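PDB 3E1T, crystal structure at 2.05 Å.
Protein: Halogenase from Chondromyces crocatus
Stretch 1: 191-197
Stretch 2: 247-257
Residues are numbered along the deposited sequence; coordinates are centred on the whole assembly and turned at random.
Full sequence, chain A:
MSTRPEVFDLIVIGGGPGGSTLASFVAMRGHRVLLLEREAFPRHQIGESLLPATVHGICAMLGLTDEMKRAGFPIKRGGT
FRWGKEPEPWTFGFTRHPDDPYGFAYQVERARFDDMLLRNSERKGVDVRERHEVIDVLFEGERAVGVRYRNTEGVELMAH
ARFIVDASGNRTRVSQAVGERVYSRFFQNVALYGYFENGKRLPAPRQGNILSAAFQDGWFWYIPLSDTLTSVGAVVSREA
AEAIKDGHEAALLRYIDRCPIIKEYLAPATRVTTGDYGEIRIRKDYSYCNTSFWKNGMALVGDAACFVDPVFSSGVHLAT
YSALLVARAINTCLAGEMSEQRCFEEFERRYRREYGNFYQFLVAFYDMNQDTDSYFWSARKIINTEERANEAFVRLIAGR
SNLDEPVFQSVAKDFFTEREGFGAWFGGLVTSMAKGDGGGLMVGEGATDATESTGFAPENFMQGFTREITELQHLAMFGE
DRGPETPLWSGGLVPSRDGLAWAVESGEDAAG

Stretch 1, residues 191-197: ALYGYFE
Stretch 2, residues 247-257: GHEAALLRYID

Residues 191-197 form an extended strand, with phi near -100 to -140° and psi mostly 118 to 147°; Gly 194 departs to -140/-167°. Across it lies a helix that begins at His 248, with Gly 247 at its N-cap. The axes approach to 8.9 Å and cross at -90°, so strand and helix meet at right angles over a small patch, the nearest CA atoms being Leu 192 CA and Leu 252 CA, 6.8 Å apart. No hydrogen bond spans the contact. Instead, side chains from the two elements pack against one another, and Leu 252 also packs against strand backbone; i to i-4 hydrogen bonds hold the helix together, as in Leu 252 N to His 248 O, 3.2 Å.

Leu 192 is the most covered residue. Its CB points toward the helix, and its t,p rotamer (-178°, 64°) sets Leu 192 CD2 3.8 Å from Leu 252 CB and 3.9 Å from Ala 251 CB, where the small alanine suits the close approach. Leu 192 CD2 also meets the edge of the Tyr 255 ring, 4.5 Å from Tyr 255 CD2. Leu 192 CD1 sits over one face of the His 248 ring in a CH-pi contact, 4.2 Å from the centroid and 13° off the normal; the flat imidazole offers a face to the methyl while His 248 ND1 is hydrogen-bonded elsewhere in the structure.

Leu 252 also adopts t,p (-177°, 62°). Its forked end rests on the strand's backbone: Leu 252 CD1 is 3.5 Å from Leu 192 O, and Leu 252 CD2 is 3.9 Å from Gly 194 N. Branched, apolar and buried, it can pack against main chain without needing a polar partner.

Phe 196, on the same side of the strand as Leu 192, extends the contact. With chi1 -67° (m) and chi2 -100°, its long aromatic side chain carries Phe 196 CZ to 3.5 Å from Ile 256 CD1. Leu 253 CD1 lies at the ring edge, 4.5 Å from Phe 196 CZ. The CA-to-CB bonds of Tyr 193 and Tyr 195 point away, as strand alternation leads one to expect.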

# COMPACT_ATOMS: atom_id res chain seq x y z
N ALA A 191 -8.61 -5.56 9.22
CA ALA A 191 -8.87 -4.17 9.61
C ALA A 191 -10.37 -3.91 9.65
O ALA A 191 -11.11 -4.37 8.78
CB ALA A 191 -8.19 -3.21 8.68
N LEU A 192 -10.81 -3.19 10.67
CA LEU A 192 -12.21 -2.83 10.85
C LEU A 192 -12.23 -1.33 11.03
O LEU A 192 -11.62 -0.83 11.98
CB LEU A 192 -12.76 -3.52 12.10
CG LEU A 192 -14.23 -3.30 12.45
CD1 LEU A 192 -15.15 -3.89 11.38
CD2 LEU A 192 -14.52 -3.94 13.79
N TYR A 193 -12.88 -0.60 10.13
CA TYR A 193 -12.73 0.85 10.13
C TYR A 193 -13.99 1.65 9.82
O TYR A 193 -14.84 1.22 9.04
CB TYR A 193 -11.58 1.28 9.20
CG TYR A 193 -11.86 1.11 7.73
CD1 TYR A 193 -12.41 2.16 6.99
CD2 TYR A 193 -11.57 -0.09 7.06
CE1 TYR A 193 -12.67 2.03 5.64
CE2 TYR A 193 -11.83 -0.24 5.70
CZ TYR A 193 -12.38 0.84 5.00
OH TYR A 193 -12.66 0.76 3.65
N GLY A 194 -14.10 2.82 10.44
CA GLY A 194 -15.17 3.78 10.17
C GLY A 194 -14.68 5.21 10.17
O GLY A 194 -13.47 5.48 10.15
N TYR A 195 -15.63 6.14 10.18
CA TYR A 195 -15.31 7.57 10.15
C TYR A 195 -16.03 8.33 11.24
O TYR A 195 -17.20 8.08 11.52
CB TYR A 195 -15.60 8.16 8.78
CG TYR A 195 -14.74 7.55 7.70
CD1 TYR A 195 -13.55 8.14 7.33
CD2 TYR A 195 -15.12 6.36 7.07
CE1 TYR A 195 -12.75 7.58 6.35
CE2 TYR A 195 -14.31 5.79 6.09
CZ TYR A 195 -13.14 6.40 5.74
OH TYR A 195 -12.35 5.86 4.76
N PHE A 196 -15.31 9.26 11.85
CA PHE A 196 -15.83 9.98 13.00
C PHE A 196 -15.76 11.49 12.76
O PHE A 196 -14.83 11.98 12.11
CB PHE A 196 -15.06 9.57 14.26
CG PHE A 196 -15.29 8.14 14.68
CD1 PHE A 196 -16.19 7.83 15.70
CD2 PHE A 196 -14.62 7.09 14.03
CE1 PHE A 196 -16.41 6.50 16.08
CE2 PHE A 196 -14.84 5.76 14.40
CZ PHE A 196 -15.74 5.47 15.43
N GLU A 197 -16.76 12.21 13.25
CA GLU A 197 -16.80 13.67 13.15
C GLU A 197 -16.53 14.31 14.50
O GLU A 197 -17.05 13.84 15.51
CB GLU A 197 -18.16 14.14 12.63
CG GLU A 197 -18.32 14.05 11.12
CD GLU A 197 -19.76 14.19 10.67
OE1 GLU A 197 -20.67 13.71 11.38
OE2 GLU A 197 -20.00 14.79 9.60
N GLY A 247 -22.35 -7.63 14.08
CA GLY A 247 -21.98 -6.71 15.15
C GLY A 247 -20.72 -5.95 14.80
O GLY A 247 -19.79 -5.86 15.60
N HIS A 248 -20.69 -5.40 13.58
CA HIS A 248 -19.57 -4.59 13.10
C HIS A 248 -19.36 -3.37 13.98
O HIS A 248 -18.25 -3.17 14.49
CB HIS A 248 -19.82 -4.13 11.66
CG HIS A 248 -19.17 -5.00 10.62
ND1 HIS A 248 -18.72 -4.50 9.41
CD2 HIS A 248 -18.90 -6.33 10.60
CE1 HIS A 248 -18.21 -5.49 8.70
NE2 HIS A 248 -18.30 -6.60 9.40
N GLU A 249 -20.42 -2.57 14.15
CA GLU A 249 -20.33 -1.33 14.91
C GLU A 249 -19.95 -1.59 16.37
O GLU A 249 -19.10 -0.89 16.92
CB GLU A 249 -21.64 -0.52 14.83
CG GLU A 249 -21.58 0.81 15.61
CD GLU A 249 -22.84 1.67 15.50
OE1 GLU A 249 -23.85 1.23 14.91
OE2 GLU A 249 -22.82 2.81 16.03
N ALA A 250 -20.58 -2.60 16.96
CA ALA A 250 -20.37 -2.93 18.37
C ALA A 250 -18.95 -3.43 18.64
O ALA A 250 -18.39 -3.17 19.70
CB ALA A 250 -21.40 -3.96 18.84
N ALA A 251 -18.38 -4.15 17.67
CA ALA A 251 -17.00 -4.63 17.75
C ALA A 251 -16.00 -3.49 17.76
O ALA A 251 -15.08 -3.48 18.58
CB ALA A 251 -16.71 -5.58 16.59
N LEU A 252 -16.17 -2.53 16.86
CA LEU A 252 -15.24 -1.41 16.77
C LEU A 252 -15.37 -0.49 17.99
O LEU A 252 -14.37 -0.08 18.56
CB LEU A 252 -15.43 -0.63 15.47
CG LEU A 252 -14.49 0.55 15.15
CD1 LEU A 252 -13.03 0.11 15.01
CD2 LEU A 252 -14.97 1.25 13.88
N LEU A 253 -16.61 -0.20 18.38
CA LEU A 253 -16.88 0.66 19.53
C LEU A 253 -16.23 0.09 20.79
O LEU A 253 -15.58 0.83 21.54
CB LEU A 253 -18.39 0.86 19.73
CG LEU A 253 -18.98 2.22 19.30
CD1 LEU A 253 -18.13 3.00 18.29
CD2 LEU A 253 -20.41 2.07 18.80
N ARG A 254 -16.39 -1.22 21.00
CA ARG A 254 -15.73 -1.91 22.10
C ARG A 254 -14.20 -1.90 22.00
O ARG A 254 -13.52 -1.82 23.02
CB ARG A 254 -16.26 -3.34 22.26
CG ARG A 254 -15.71 -4.06 23.48
CD ARG A 254 -15.78 -3.15 24.73
NE ARG A 254 -15.15 -3.75 25.90
CZ ARG A 254 -15.81 -4.16 26.97
NH1 ARG A 254 -17.14 -4.06 27.03
NH2 ARG A 254 -15.15 -4.68 28.00
N TYR A 255 -13.66 -1.99 20.78
CA TYR A 255 -12.21 -1.89 20.59
C TYR A 255 -11.72 -0.48 20.92
O TYR A 255 -10.65 -0.31 21.52
CB TYR A 255 -11.80 -2.26 19.16
CG TYR A 255 -11.75 -3.74 18.86
CD1 TYR A 255 -11.16 -4.64 19.75
CD2 TYR A 255 -12.29 -4.24 17.67
CE1 TYR A 255 -11.10 -6.00 19.46
CE2 TYR A 255 -12.25 -5.60 17.38
CZ TYR A 255 -11.65 -6.47 18.27
OH TYR A 255 -11.61 -7.80 17.96
N ILE A 256 -12.50 0.52 20.53
CA ILE A 256 -12.16 1.92 20.82
C ILE A 256 -12.03 2.13 22.33
O ILE A 256 -11.02 2.66 22.79
CB ILE A 256 -13.17 2.90 20.19
CG1 ILE A 256 -12.99 2.95 18.67
CG2 ILE A 256 -13.00 4.30 20.78
CD1 ILE A 256 -14.16 3.55 17.94
N ASP A 257 -13.04 1.68 23.08
CA ASP A 257 -13.04 1.77 24.54
C ASP A 257 -11.80 1.15 25.18
O ASP A 257 -11.38 1.58 26.26
CB ASP A 257 -14.29 1.11 25.12
CG ASP A 257 -15.55 1.94 24.90
OD1 ASP A 257 -15.48 3.05 24.31
OD2 ASP A 257 -16.63 1.48 25.33